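Side-chain contacts in glutamate receptor 1 (Adineta vaga, PDB 4IO2), which binds L-glutamate in the extracellular ligand-binding domain described here, and as a whole protein is probably a ligand-gated ion channel: residues Thr68-Ala73 / Gly84-Thr89; Asp118-Leu123 / Val176-Ile181; Glu142-Arg147 / Asp201-Thr206; Glu164-Leu169 / Cys193-Val198. All coordinates share one frame; numbering follows the deposited sequence. Where two conformers were deposited one is given.

Interaction 1 of 4, residues Thr68-Ala73 / Gly84-Thr89; sequences TGLVLA and GDITVT. With GLU (glutamic acid), chain E.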
loop_
_atom_site.group_PDB
_atom_site.type_symbol
_atom_site.label_atom_id
_atom_site.label_comp_id
_atom_site.label_asym_id
_atom_site.label_seq_id
_atom_site.Cartn_x
_atom_site.Cartn_y
_atom_site.Cartn_z
ATOM N N THR A 68 -1.368 3.625 19.517
ATOM C CA THR A 68 -0.646 2.467 19.990
ATOM C C THR A 68 -1.391 1.798 21.154
ATOM O O THR A 68 -1.378 0.560 21.252
ATOM C CB THR A 68 0.837 2.774 20.261
ATOM O OG1 THR A 68 1.454 3.058 19.008
ATOM C CG2 THR A 68 1.531 1.532 20.860
ATOM N N GLY A 69 -2.116 2.583 21.958
ATOM C CA GLY A 69 -2.975 2.019 23.016
ATOM C C GLY A 69 -4.086 1.103 22.490
ATOM O O GLY A 69 -4.383 0.042 23.074
ATOM N N LEU A 70 -4.697 1.487 21.377
ATOM C CA LEU A 70 -5.717 0.665 20.730
ATOM C C LEU A 70 -5.111 -0.666 20.274
ATOM O O LEU A 70 -5.723 -1.744 20.471
ATOM C CB LEU A 70 -6.331 1.425 19.543
ATOM C CG LEU A 70 -7.392 0.654 18.751
ATOM C CD1 LEU A 70 -8.590 0.311 19.587
ATOM C CD2 LEU A 70 -7.770 1.481 17.563
ATOM N N VAL A 71 -3.932 -0.614 19.651
ATOM C CA VAL A 71 -3.257 -1.828 19.202
ATOM C C VAL A 71 -2.970 -2.748 20.404
ATOM O O VAL A 71 -3.213 -3.959 20.346
ATOM C CB VAL A 71 -1.970 -1.448 18.446
ATOM C CG1 VAL A 71 -1.099 -2.634 18.163
ATOM C CG2 VAL A 71 -2.345 -0.725 17.150
ATOM N N LEU A 72 -2.434 -2.174 21.482
ATOM C CA LEU A 72 -2.148 -2.951 22.677
ATOM C C LEU A 72 -3.403 -3.568 23.291
ATOM O O LEU A 72 -3.379 -4.700 23.773
ATOM C CB LEU A 72 -1.440 -2.067 23.718
ATOM C CG LEU A 72 0.017 -1.769 23.369
ATOM C CD1 LEU A 72 0.512 -0.548 24.148
ATOM C CD2 LEU A 72 0.882 -2.961 23.648
ATOM N N ALA A 73 -4.492 -2.827 23.278
ATOM C CA ALA A 73 -5.775 -3.330 23.795
ATOM C C ALA A 73 -6.238 -4.524 22.973
ATOM O O ALA A 73 -6.673 -5.542 23.541
ATOM C CB ALA A 73 -6.815 -2.225 23.792
ATOM N N GLY A 84 -9.627 1.451 11.555
ATOM C CA GLY A 84 -9.508 2.883 11.588
ATOM C C GLY A 84 -8.337 3.349 10.757
ATOM O O GLY A 84 -7.772 2.637 9.906
ATOM N N ASP A 85 -7.959 4.604 10.981
ATOM C CA ASP A 85 -6.768 5.214 10.368
ATOM C C ASP A 85 -5.540 4.815 11.180
ATOM O O ASP A 85 -4.917 5.646 11.822
ATOM C CB ASP A 85 -6.908 6.743 10.263
ATOM C CG ASP A 85 -7.341 7.456 11.557
ATOM O OD1 ASP A 85 -7.878 6.846 12.484
ATOM O OD2 ASP A 85 -7.167 8.714 11.615
ATOM N N ILE A 86 -5.237 3.504 11.144
ATOM C CA ILE A 86 -4.213 2.900 11.979
ATOM C C ILE A 86 -3.042 2.495 11.105
ATOM O O ILE A 86 -3.157 1.628 10.226
ATOM C CB ILE A 86 -4.759 1.658 12.708
ATOM C CG1 ILE A 86 -6.023 1.980 13.518
ATOM C CG2 ILE A 86 -3.732 1.087 13.620
ATOM C CD1 ILE A 86 -6.825 0.741 13.917
ATOM N N THR A 87 -1.913 3.186 11.295
ATOM C CA THR A 87 -0.739 2.939 10.499
ATOM C C THR A 87 -0.076 1.598 10.794
ATOM O O THR A 87 0.147 1.233 11.945
ATOM C CB THR A 87 0.267 4.080 10.676
ATOM O OG1 THR A 87 -0.385 5.323 10.391
ATOM C CG2 THR A 87 1.492 3.937 9.751
ATOM N N VAL A 88 0.285 0.872 9.740
ATOM C CA VAL A 88 1.027 -0.392 9.853
ATOM C C VAL A 88 2.478 -0.035 10.101
ATOM O O VAL A 88 3.119 0.654 9.295
ATOM C CB VAL A 88 0.871 -1.199 8.568
ATOM C CG1 VAL A 88 1.608 -2.523 8.718
ATOM C CG2 VAL A 88 -0.623 -1.429 8.261
ATOM N N THR A 89 3.015 -0.435 11.243
ATOM C CA THR A 89 4.413 -0.156 11.586
ATOM C C THR A 89 5.119 -1.431 12.020
ATOM O O THR A 89 4.507 -2.375 12.451
ATOM C CB THR A 89 4.587 0.860 12.734
ATOM O OG1 THR A 89 4.181 0.248 13.943
ATOM C CG2 THR A 89 3.765 2.160 12.509
HETATM N N GLU E . -2.370 6.808 11.790
HETATM C CA GLU E . -1.677 7.247 13.005
HETATM C C GLU E . -1.247 6.038 13.832
HETATM O O GLU E . -1.729 4.909 13.556
HETATM C CB GLU E . -2.539 8.168 13.873
HETATM C CG GLU E . -3.060 9.443 13.199
HETATM C CD GLU E . -2.005 10.503 12.884
HETATM O OE1 GLU E . -0.861 10.337 13.302
HETATM O OE2 GLU E . -2.368 11.544 12.274
HETATM O OXT GLU E . -0.414 6.208 14.752
#
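Ile86 packs its side chain on Leu70 and Val71, while the backbone on both sides of it bonds the bound glutamate. Its two branches divide the helix between them. Ile86 CD1 meets Leu70 CD2 at 3.8 Å, the two side chains crossing at about a right angle. Ile86 CG2 lies 4.2 Å from Val71 CG2. With chi1 near -55°, CG1 lies beside the backbone N and CG2 is anti to it, which gives each branch its own partner. This side is wholly apolar, and no hydrogen bond joins the two segments.

The ligand side is polar. Asp85 is the centre of an inverse gamma turn, and its O accepts from the ligand N at 2.8 Å. Thr87 OG1 accepts from the same ligand N, also at 2.8 Å. Thr87 N donates to the ligand O at 2.8 Å in a fairly straight bond, with an angle of 168° at the hydrogen. Arg92 packs beside Val71 and Ile86 and bonds Thr87 O and Thr68 OG1. Thr89 OG1 caps Arg92 N at the start of helix 90-93.

The loop belongs to the first lobe of the bilobed domain common to ionotropic glutamate receptors and periplasmic binding proteins. Between 68-73 and the loop the contact is hydrocarbon alone; Tyr67, at the start of the same helix, bonds Asp85 OD1. Within 84-89 the ligand is read by two backbone groups and one hydroxyl. The acceptors for its ammonium there are neutral, while Arg92 and Asp180 bond the ligand from outside.

Interaction 2 of 4, residues Asp118-Leu123 / Val176-Ile181; sequences DGMDDL and VSFMDI. With GLU (glutamic acid), chain E.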
loop_
_atom_site.group_PDB
_atom_site.type_symbol
_atom_site.label_atom_id
_atom_site.label_comp_id
_atom_site.label_asym_id
_atom_site.label_seq_id
_atom_site.Cartn_x
_atom_site.Cartn_y
_atom_site.Cartn_z
ATOM N N ASP A 118 9.378 25.940 5.372
ATOM C CA ASP A 118 9.311 25.467 3.978
ATOM C C ASP A 118 9.061 23.951 3.881
ATOM O O ASP A 118 8.578 23.429 2.861
ATOM C CB ASP A 118 10.623 25.833 3.256
ATOM C CG ASP A 118 10.923 27.343 3.297
ATOM O OD1 ASP A 118 10.173 28.111 2.651
ATOM O OD2 ASP A 118 11.902 27.767 3.970
ATOM N N GLY A 119 9.371 23.237 4.952
ATOM C CA GLY A 119 9.274 21.789 4.932
ATOM C C GLY A 119 10.183 21.153 5.969
ATOM O O GLY A 119 10.636 21.796 6.916
ATOM N N MET A 120 10.467 19.875 5.771
ATOM C CA MET A 120 11.145 19.082 6.777
ATOM C C MET A 120 12.571 19.543 7.100
ATOM O O MET A 120 13.042 19.346 8.213
ATOM C CB MET A 120 11.164 17.629 6.325
ATOM C CG MET A 120 11.703 16.694 7.359
ATOM S SD MET A 120 10.645 16.569 8.847
ATOM C CE MET A 120 9.185 15.746 8.269
ATOM N N ASP A 121 13.252 20.180 6.154
ATOM C CA ASP A 121 14.619 20.651 6.431
ATOM C C ASP A 121 14.653 21.642 7.588
ATOM O O ASP A 121 15.572 21.650 8.385
ATOM C CB ASP A 121 15.242 21.312 5.203
ATOM C CG ASP A 121 15.646 20.307 4.152
ATOM O OD1 ASP A 121 15.771 19.112 4.505
ATOM O OD2 ASP A 121 15.847 20.714 2.985
ATOM N N ASP A 122 13.622 22.464 7.692
ATOM C CA ASP A 122 13.595 23.465 8.749
ATOM C C ASP A 122 13.492 22.823 10.138
ATOM O O ASP A 122 13.965 23.378 11.114
ATOM C CB ASP A 122 12.473 24.487 8.501
ATOM C CG ASP A 122 12.808 25.463 7.373
ATOM O OD1 ASP A 122 14.005 25.672 7.099
ATOM O OD2 ASP A 122 11.874 26.018 6.751
ATOM N N LEU A 123 12.926 21.618 10.231
ATOM C CA LEU A 123 12.868 20.921 11.515
ATOM C C LEU A 123 14.174 20.198 11.793
ATOM O O LEU A 123 14.535 19.999 12.948
ATOM C CB LEU A 123 11.727 19.873 11.545
ATOM C CG LEU A 123 10.297 20.355 11.742
ATOM C CD1 LEU A 123 9.971 21.249 10.610
ATOM C CD2 LEU A 123 9.330 19.174 11.799
ATOM N N VAL A 176 4.869 23.610 14.699
ATOM C CA VAL A 176 4.511 22.555 13.759
ATOM C C VAL A 176 4.068 21.328 14.532
ATOM O O VAL A 176 4.429 21.119 15.690
ATOM C CB VAL A 176 5.672 22.155 12.825
ATOM C CG1 VAL A 176 6.102 23.291 11.929
ATOM C CG2 VAL A 176 6.868 21.644 13.653
ATOM N N SER A 177 3.274 20.489 13.870
ATOM C CA SER A 177 3.127 19.084 14.271
ATOM C C SER A 177 3.069 18.241 12.997
ATOM O O SER A 177 3.256 18.771 11.886
ATOM C CB SER A 177 1.871 18.895 15.121
ATOM O OG SER A 177 1.837 17.581 15.704
ATOM N N PHE A 178 2.883 16.913 13.151
ATOM C CA PHE A 178 2.761 15.988 12.023
ATOM C C PHE A 178 1.353 15.418 12.073
ATOM O O PHE A 178 0.788 15.213 13.162
ATOM C CB PHE A 178 3.696 14.778 12.192
ATOM C CG PHE A 178 5.176 15.080 12.234
ATOM C CD1 PHE A 178 5.685 16.271 11.764
ATOM C CD2 PHE A 178 6.061 14.133 12.746
ATOM C CE1 PHE A 178 7.042 16.519 11.812
ATOM C CE2 PHE A 178 7.411 14.361 12.769
ATOM C CZ PHE A 178 7.899 15.566 12.310
ATOM N N MET A 179 0.799 15.136 10.913
ATOM C CA MET A 179 -0.552 14.573 10.814
ATOM C C MET A 179 -0.688 13.796 9.525
ATOM O O MET A 179 -0.141 14.170 8.503
ATOM C CB MET A 179 -1.575 15.683 10.913
ATOM C CG MET A 179 -2.982 15.186 11.005
ATOM S SD MET A 179 -4.127 16.601 11.304
ATOM C CE MET A 179 -5.686 15.698 11.471
ATOM N N ASP A 180 -1.353 12.651 9.587
ATOM C CA ASP A 180 -1.660 11.889 8.384
ATOM C C ASP A 180 -2.330 12.770 7.345
ATOM O O ASP A 180 -3.183 13.594 7.666
ATOM C CB ASP A 180 -2.620 10.762 8.687
ATOM C CG ASP A 180 -2.031 9.641 9.521
ATOM O OD1 ASP A 180 -0.776 9.456 9.535
ATOM O OD2 ASP A 180 -2.881 8.921 10.095
ATOM N N ILE A 181 -2.011 12.532 6.081
ATOM C CA ILE A 181 -2.448 13.438 5.030
ATOM C C ILE A 181 -3.957 13.469 4.829
ATOM O O ILE A 181 -4.516 14.543 4.567
ATOM C CB ILE A 181 -1.727 13.104 3.682
ATOM C CG1 ILE A 181 -1.993 14.168 2.626
ATOM C CG2 ILE A 181 -2.078 11.680 3.172
ATOM C CD1 ILE A 181 -1.111 13.970 1.381
HETATM N N GLU E . -2.370 6.808 11.790
HETATM C CA GLU E . -1.677 7.247 13.005
HETATM C C GLU E . -1.247 6.038 13.832
HETATM O O GLU E . -1.729 4.909 13.556
HETATM C CB GLU E . -2.539 8.168 13.873
HETATM C CG GLU E . -3.060 9.443 13.199
HETATM C CD GLU E . -2.005 10.503 12.884
HETATM O OE1 GLU E . -0.861 10.337 13.302
HETATM O OE2 GLU E . -2.368 11.544 12.274
HETATM O OXT GLU E . -0.414 6.208 14.752
#
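Leu123 pushes its CD2 methyl into the hollow between Val176 and Phe178. Leu123 CD2 comes to 3.5 Å from Phe178 CE1, at the edge of the ring and near its plane. The same methyl, Leu123 CD2, also lies 3.9 Å from Val176 CG2, and Leu123 and Val176 slide past each other in opposite directions. With chi1 of Val176 at -63°, CG1 is anti to the carbonyl carbon and CG2 falls between the backbone N and that carbon, where it reaches the leucine branch. Met120 adds a second bump: its CE methyl lies 4.2 Å from Phe178 CE1. Met120 SD is 5.5 Å from the centre of the Phe178 ring and oblique to it, a loose Met-aromatic contact.

The helix start is tied by its own carboxylate. Asp118 N donates to Asp122 OD2 at 2.9 Å, nearly in line with the C-O bond. At the other end of the strand segment the pocket begins. Asp180 N donates to the ligand OE2 at 3.1 Å, and Asp180 OD2 accepts from the ligand N at 2.8 Å.

Helix 120-125 thus covers one end of strand 177-180 while the other end holds glutamate. The strand pairs antiparallel with strand 103-112. Phe178 also meets Phe202 of strand 200-211 edge-to-face, and Phe178 O bonds Arg136, which binds the glutamate. Helix 162-170 packs on the strand through Met165 and Tyr166, which touch Met179.

Interaction 3 of 4, residues Glu142-Arg147 / Asp201-Thr206; sequences EDYYLR and DFDKST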
loop_
_atom_site.group_PDB
_atom_site.type_symbol
_atom_site.label_atom_id
_atom_site.label_comp_id
_atom_site.label_asym_id
_atom_site.label_seq_id
_atom_site.Cartn_x
_atom_site.Cartn_y
_atom_site.Cartn_z
ATOM N N GLU A 142 5.431 9.760 16.250
ATOM C CA GLU A 142 6.373 9.786 17.367
ATOM C C GLU A 142 7.614 8.995 17.012
ATOM O O GLU A 142 8.734 9.456 17.249
ATOM C CB GLU A 142 5.742 9.266 18.662
ATOM C CG GLU A 142 6.677 9.300 19.852
ATOM C CD GLU A 142 6.076 8.719 21.144
ATOM O OE1 GLU A 142 4.988 8.052 21.071
ATOM O OE2 GLU A 142 6.677 8.979 22.230
ATOM N N ASP A 143 7.441 7.810 16.417
ATOM C CA ASP A 143 8.661 7.086 16.073
ATOM C C ASP A 143 9.432 7.701 14.914
ATOM O O ASP A 143 10.666 7.617 14.889
ATOM C CB ASP A 143 8.442 5.596 15.929
ATOM C CG ASP A 143 8.086 4.953 17.272
ATOM O OD1 ASP A 143 8.763 5.210 18.318
ATOM O OD2 ASP A 143 7.068 4.283 17.300
ATOM N N TYR A 144 8.735 8.357 13.987
ATOM C CA TYR A 144 9.426 9.099 12.945
ATOM C C TYR A 144 10.289 10.194 13.571
ATOM O O TYR A 144 11.451 10.367 13.206
ATOM C CB TYR A 144 8.428 9.695 11.922
ATOM C CG TYR A 144 9.117 10.452 10.836
ATOM C CD1 TYR A 144 9.473 11.787 11.014
ATOM C CD2 TYR A 144 9.428 9.845 9.624
ATOM C CE1 TYR A 144 10.115 12.475 10.019
ATOM C CE2 TYR A 144 10.082 10.523 8.636
ATOM C CZ TYR A 144 10.419 11.834 8.835
ATOM O OH TYR A 144 11.089 12.521 7.843
ATOM N N TYR A 145 9.699 10.963 14.468
ATOM C CA TYR A 145 10.420 12.041 15.129
ATOM C C TYR A 145 11.678 11.506 15.791
ATOM O O TYR A 145 12.777 12.095 15.644
ATOM C CB TYR A 145 9.512 12.712 16.152
ATOM C CG TYR A 145 10.195 13.844 16.878
ATOM C CD1 TYR A 145 10.964 13.598 17.998
ATOM C CD2 TYR A 145 10.069 15.168 16.443
ATOM C CE1 TYR A 145 11.602 14.600 18.674
ATOM C CE2 TYR A 145 10.725 16.180 17.102
ATOM C CZ TYR A 145 11.475 15.889 18.230
ATOM O OH TYR A 145 12.129 16.879 18.921
ATOM N N LEU A 146 11.533 10.431 16.562
ATOM C CA LEU A 146 12.638 9.920 17.358
ATOM C C LEU A 146 13.776 9.388 16.469
ATOM O O LEU A 146 14.956 9.536 16.814
ATOM C CB LEU A 146 12.148 8.833 18.318
ATOM C CG LEU A 146 11.248 9.324 19.459
ATOM C CD1 LEU A 146 10.635 8.152 20.214
ATOM C CD2 LEU A 146 11.971 10.289 20.374
ATOM N N ARG A 147 13.450 8.830 15.308
ATOM C CA ARG A 147 14.497 8.364 14.400
ATOM C C ARG A 147 15.120 9.472 13.544
ATOM O O ARG A 147 16.328 9.460 13.314
ATOM C CB ARG A 147 13.973 7.265 13.478
ATOM C CG ARG A 147 15.067 6.686 12.552
ATOM C CD ARG A 147 14.521 5.660 11.548
ATOM N NE ARG A 147 13.546 6.320 10.695
ATOM C CZ ARG A 147 12.230 6.164 10.775
ATOM N NH1 ARG A 147 11.687 5.279 11.610
ATOM N NH2 ARG A 147 11.463 6.900 9.983
ATOM N N ASP A 201 5.211 15.298 1.250
ATOM C CA ASP A 201 4.718 14.175 2.027
ATOM C C ASP A 201 5.931 13.404 2.570
ATOM O O ASP A 201 7.024 13.442 1.966
ATOM C CB ASP A 201 3.825 13.265 1.157
ATOM C CG ASP A 201 2.763 14.047 0.328
ATOM O OD1 ASP A 201 2.377 15.172 0.702
ATOM O OD2 ASP A 201 2.282 13.514 -0.698
ATOM N N PHE A 202 5.759 12.731 3.708
ATOM C CA PHE A 202 6.806 11.867 4.207
ATOM C C PHE A 202 6.224 10.641 4.916
ATOM O O PHE A 202 5.035 10.585 5.224
ATOM C CB PHE A 202 7.760 12.666 5.103
ATOM C CG PHE A 202 7.119 13.277 6.324
ATOM C CD1 PHE A 202 6.428 14.471 6.242
ATOM C CD2 PHE A 202 7.208 12.665 7.570
ATOM C CE1 PHE A 202 5.824 15.039 7.367
ATOM C CE2 PHE A 202 6.603 13.234 8.698
ATOM C CZ PHE A 202 5.902 14.415 8.587
ATOM N N ASP A 203 7.078 9.670 5.199
ATOM C CA ASP A 203 6.680 8.425 5.857
ATOM C C ASP A 203 5.545 7.707 5.139
ATOM O O ASP A 203 4.510 7.394 5.733
ATOM C CB ASP A 203 6.322 8.651 7.334
ATOM C CG ASP A 203 6.428 7.394 8.166
ATOM O OD1 ASP A 203 7.374 6.614 7.958
ATOM O OD2 ASP A 203 5.524 7.124 8.987
ATOM N N LYS A 204 5.752 7.473 3.857
ATOM C CA LYS A 204 4.828 6.695 3.042
ATOM C C LYS A 204 4.553 5.387 3.746
ATOM O O LYS A 204 5.484 4.663 4.176
ATOM C CB LYS A 204 5.410 6.421 1.659
ATOM C CG LYS A 204 5.800 7.676 0.886
ATOM C CD LYS A 204 4.853 8.828 1.112
ATOM C CE LYS A 204 5.317 10.097 0.390
ATOM N NZ LYS A 204 6.752 10.081 0.005
ATOM N N SER A 205 3.272 5.090 3.902
ATOM C CA SER A 205 2.851 3.997 4.732
ATOM C C SER A 205 1.459 3.520 4.298
ATOM O O SER A 205 0.949 3.921 3.269
ATOM C CB SER A 205 2.892 4.499 6.197
ATOM O OG SER A 205 2.139 5.713 6.347
ATOM N N THR A 206 0.856 2.670 5.110
ATOM C CA THR A 206 -0.468 2.137 4.839
ATOM C C THR A 206 -1.297 2.083 6.101
ATOM O O THR A 206 -0.730 2.038 7.196
ATOM C CB THR A 206 -0.376 0.702 4.262
ATOM O OG1 THR A 206 0.363 -0.135 5.178
ATOM C CG2 THR A 206 0.330 0.662 2.888
HETATM O O HOH W 1 8.644 6.025 10.317
#
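Phe202 sets one side of its ring over a face of Tyr144. Phe202 CD2 lies 3.5 Å from Tyr144 CZ, offset toward the rim of the tyrosine. The ring centres of Tyr144 and Phe202 are 4.8 Å apart and the planes meet at 48°, so the pair is oblique. Phe202 CG stands between its backbone N and carbonyl carbon (chi1 61°), which sends the ring toward Tyr144. Asp203 adds its CB, 4.0 Å from Tyr144 CD2, with the carboxylate plane inclined 54° to the ring.

Beside this apolar patch, one water joins the segments. It donates to Asp203 OD1 at 2.7 Å and accepts from Arg147 NH2 at 3.0 Å, in the guanidinium plane at its edge. Arg147 NH2 and Asp203 OD1 are 4.6 Å apart, too far for a salt bridge, so the water carries the link.

Further out, Lys124 NZ bonds Tyr144 OH. The chain turns a corner at Asp203. Beyond it, Thr206 OG1 bonds Arg229 of the second subunit, and Arg147 packs on Glu230 of that subunit. Within the second lobe of the glutamate-binding domain, helix 140-148 is thereby laid against strand 200-211, which pairs antiparallel with strand 103-112. Met120 of helix 120-125 touches both Tyr144 and Phe202.

Interaction 4 of 4, residues Glu164-Leu169 / Cys193-Val198; sequences EMYDSL and CNLTLV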
loop_
_atom_site.group_PDB
_atom_site.type_symbol
_atom_site.label_atom_id
_atom_site.label_comp_id
_atom_site.label_asym_id
_atom_site.label_seq_id
_atom_site.Cartn_x
_atom_site.Cartn_y
_atom_site.Cartn_z
ATOM N N GLU A 164 -5.489 18.958 21.425
ATOM C CA GLU A 164 -4.341 19.650 22.000
ATOM C C GLU A 164 -3.393 20.122 20.883
ATOM O O GLU A 164 -2.790 21.197 21.000
ATOM C CB GLU A 164 -3.618 18.774 23.050
ATOM C CG GLU A 164 -3.052 19.576 24.203
ATOM C CD GLU A 164 -2.099 18.829 25.123
ATOM O OE1 GLU A 164 -2.029 17.595 25.058
ATOM O OE2 GLU A 164 -1.434 19.506 25.945
ATOM N N MET A 165 -3.244 19.322 19.822
ATOM C CA MET A 165 -2.415 19.734 18.699
ATOM C C MET A 165 -2.977 21.046 18.129
ATOM O O MET A 165 -2.238 22.003 17.942
ATOM C CB MET A 165 -2.324 18.624 17.656
ATOM C CG MET A 165 -1.460 18.876 16.471
ATOM S SD MET A 165 -1.388 17.418 15.428
ATOM C CE MET A 165 -3.100 17.229 14.880
ATOM N N TYR A 166 -4.266 21.070 17.779
ATOM C CA TYR A 166 -4.846 22.264 17.143
ATOM C C TYR A 166 -4.713 23.472 18.067
ATOM O O TYR A 166 -4.261 24.554 17.657
ATOM C CB TYR A 166 -6.331 22.048 16.781
ATOM C CG TYR A 166 -6.639 20.811 15.966
ATOM C CD1 TYR A 166 -5.840 20.430 14.889
ATOM C CD2 TYR A 166 -7.704 19.996 16.296
ATOM C CE1 TYR A 166 -6.139 19.314 14.145
ATOM C CE2 TYR A 166 -8.010 18.867 15.551
ATOM C CZ TYR A 166 -7.216 18.518 14.494
ATOM O OH TYR A 166 -7.504 17.380 13.777
ATOM N N ASP A 167 -5.084 23.286 19.325
ATOM C CA ASP A 167 -5.066 24.400 20.284
ATOM C C ASP A 167 -3.648 24.935 20.525
ATOM O O ASP A 167 -3.445 26.147 20.672
ATOM C CB ASP A 167 -5.680 23.960 21.601
ATOM C CG ASP A 167 -7.171 23.673 21.485
ATOM O OD1 ASP A 167 -7.766 24.002 20.455
ATOM O OD2 ASP A 167 -7.754 23.106 22.427
ATOM N N SER A 168 -2.656 24.063 20.545
ATOM C CA SER A 168 -1.294 24.497 20.814
ATOM C C SER A 168 -0.707 25.278 19.633
ATOM O O SER A 168 0.058 26.206 19.819
ATOM C CB SER A 168 -0.410 23.297 21.140
ATOM O OG SER A 168 -0.846 22.683 22.328
ATOM N N LEU A 169 -1.054 24.869 18.416
ATOM C CA LEU A 169 -0.693 25.648 17.255
ATOM C C LEU A 169 -1.378 27.008 17.296
ATOM O O LEU A 169 -0.720 28.031 17.142
ATOM C CB LEU A 169 -1.110 24.901 15.996
ATOM C CG LEU A 169 -0.138 23.788 15.604
ATOM C CD1 LEU A 169 -0.802 22.895 14.555
ATOM C CD2 LEU A 169 1.186 24.363 15.113
ATOM N N CYS A 193 -9.761 26.509 9.354
ATOM C CA CYS A 193 -9.443 27.188 8.124
ATOM C C CYS A 193 -8.162 28.027 8.234
ATOM O O CYS A 193 -7.609 28.422 7.212
ATOM C CB CYS A 193 -10.642 28.051 7.702
ATOM S SG CYS A 193 -12.202 27.100 7.473
ATOM N N ASN A 194 -7.687 28.278 9.453
ATOM C CA ASN A 194 -6.465 29.053 9.663
ATOM C C ASN A 194 -5.233 28.209 9.998
ATOM O O ASN A 194 -4.170 28.710 10.397
ATOM C CB ASN A 194 -6.682 30.110 10.760
ATOM C CG ASN A 194 -7.773 31.099 10.410
ATOM O OD1 ASN A 194 -7.909 31.530 9.249
ATOM N ND2 ASN A 194 -8.548 31.489 11.423
ATOM N N LEU A 195 -5.385 26.904 9.859
ATOM C CA LEU A 195 -4.250 25.982 9.908
ATOM C C LEU A 195 -4.020 25.521 8.477
ATOM O O LEU A 195 -4.938 25.583 7.671
ATOM C CB LEU A 195 -4.546 24.763 10.822
ATOM C CG LEU A 195 -4.733 25.096 12.294
ATOM C CD1 LEU A 195 -4.950 23.842 13.118
ATOM C CD2 LEU A 195 -3.563 25.869 12.892
ATOM N N THR A 196 -2.822 25.029 8.176
ATOM C CA THR A 196 -2.461 24.605 6.822
ATOM C C THR A 196 -1.351 23.540 6.843
ATOM O O THR A 196 -0.789 23.235 7.902
ATOM C CB THR A 196 -2.046 25.817 5.948
ATOM O OG1 THR A 196 -2.085 25.445 4.557
ATOM C CG2 THR A 196 -0.662 26.354 6.339
ATOM N N LEU A 197 -1.051 22.985 5.667
ATOM C CA LEU A 197 -0.030 21.963 5.504
ATOM C C LEU A 197 1.101 22.527 4.688
ATOM O O LEU A 197 0.878 23.415 3.858
ATOM C CB LEU A 197 -0.631 20.744 4.780
ATOM C CG LEU A 197 -1.976 20.255 5.364
ATOM C CD1 LEU A 197 -2.508 19.082 4.591
ATOM C CD2 LEU A 197 -1.802 19.881 6.818
ATOM N N VAL A 198 2.309 22.019 4.897
ATOM C CA VAL A 198 3.489 22.477 4.160
ATOM C C VAL A 198 4.476 21.338 3.924
ATOM O O VAL A 198 4.551 20.395 4.711
ATOM C CB VAL A 198 4.201 23.670 4.900
ATOM C CG1 VAL A 198 4.924 23.196 6.178
ATOM C CG2 VAL A 198 5.165 24.455 3.957
#
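Glu164 O takes two bonds from one residue in the helix whose Tyr166 and Leu169 meet Leu195. Ser168 OG donates to Glu164 O at 2.8 Å, and Ser168 N donates to Glu164 O at 2.9 Å. They arrive from opposite faces of the carbonyl plane, and the hydroxyl is tilted 29° from it. The serine hydroxyl is therefore satisfied within its own helix.

The contact with the strand is apolar. Leu195 forks over the helix, one methyl to each partner. Leu195 CD1 lies 3.9 Å from Tyr166 CD1, the two side chains crossing at about a right angle. Leu195 CD2 lies 4.1 Å from Leu169 CB. Leu195 has CG anti to its carbonyl carbon (chi1 -65°) and CD2 branching off an extended CD1 arm, which spreads the methyls across both residues.

Just before the strand, Cys193 is tied to Cys247 by a disulfide, which joins this part of the second lobe to the C-terminal end of the chain. Tyr166 also meets the ring of Tyr192 and touches Val187 of helix 181-190. Leu195 touches Thr188 of the same helix. Helix 162-170 thus packs on strand 195-198, which pairs antiparallel with strand 103-112. Met165 and Leu169 of the helix also reach Leu110 of strand 103-112.

In the fold
Interaction 1 lies nearest the centre of the chain, with interactions 2 and 4 about 17 Å from it. Interactions 1, 2 and 4 join their segments by buried apolar side chains alone. Interaction 3 is more open: beside its buried rings a water bridges the partly exposed pair Arg147 and Asp203. Interactions 2, 3 and 4 each lay a helix against the same antiparallel sheet, and interaction 2 adjoins both of the others. Interactions 1 and 2 both bond the glutamate, from two sides of the pocket. A probable Val88 to Thr206 backbone bond joins interaction 1 to interaction 3, and these two also reach the second subunit.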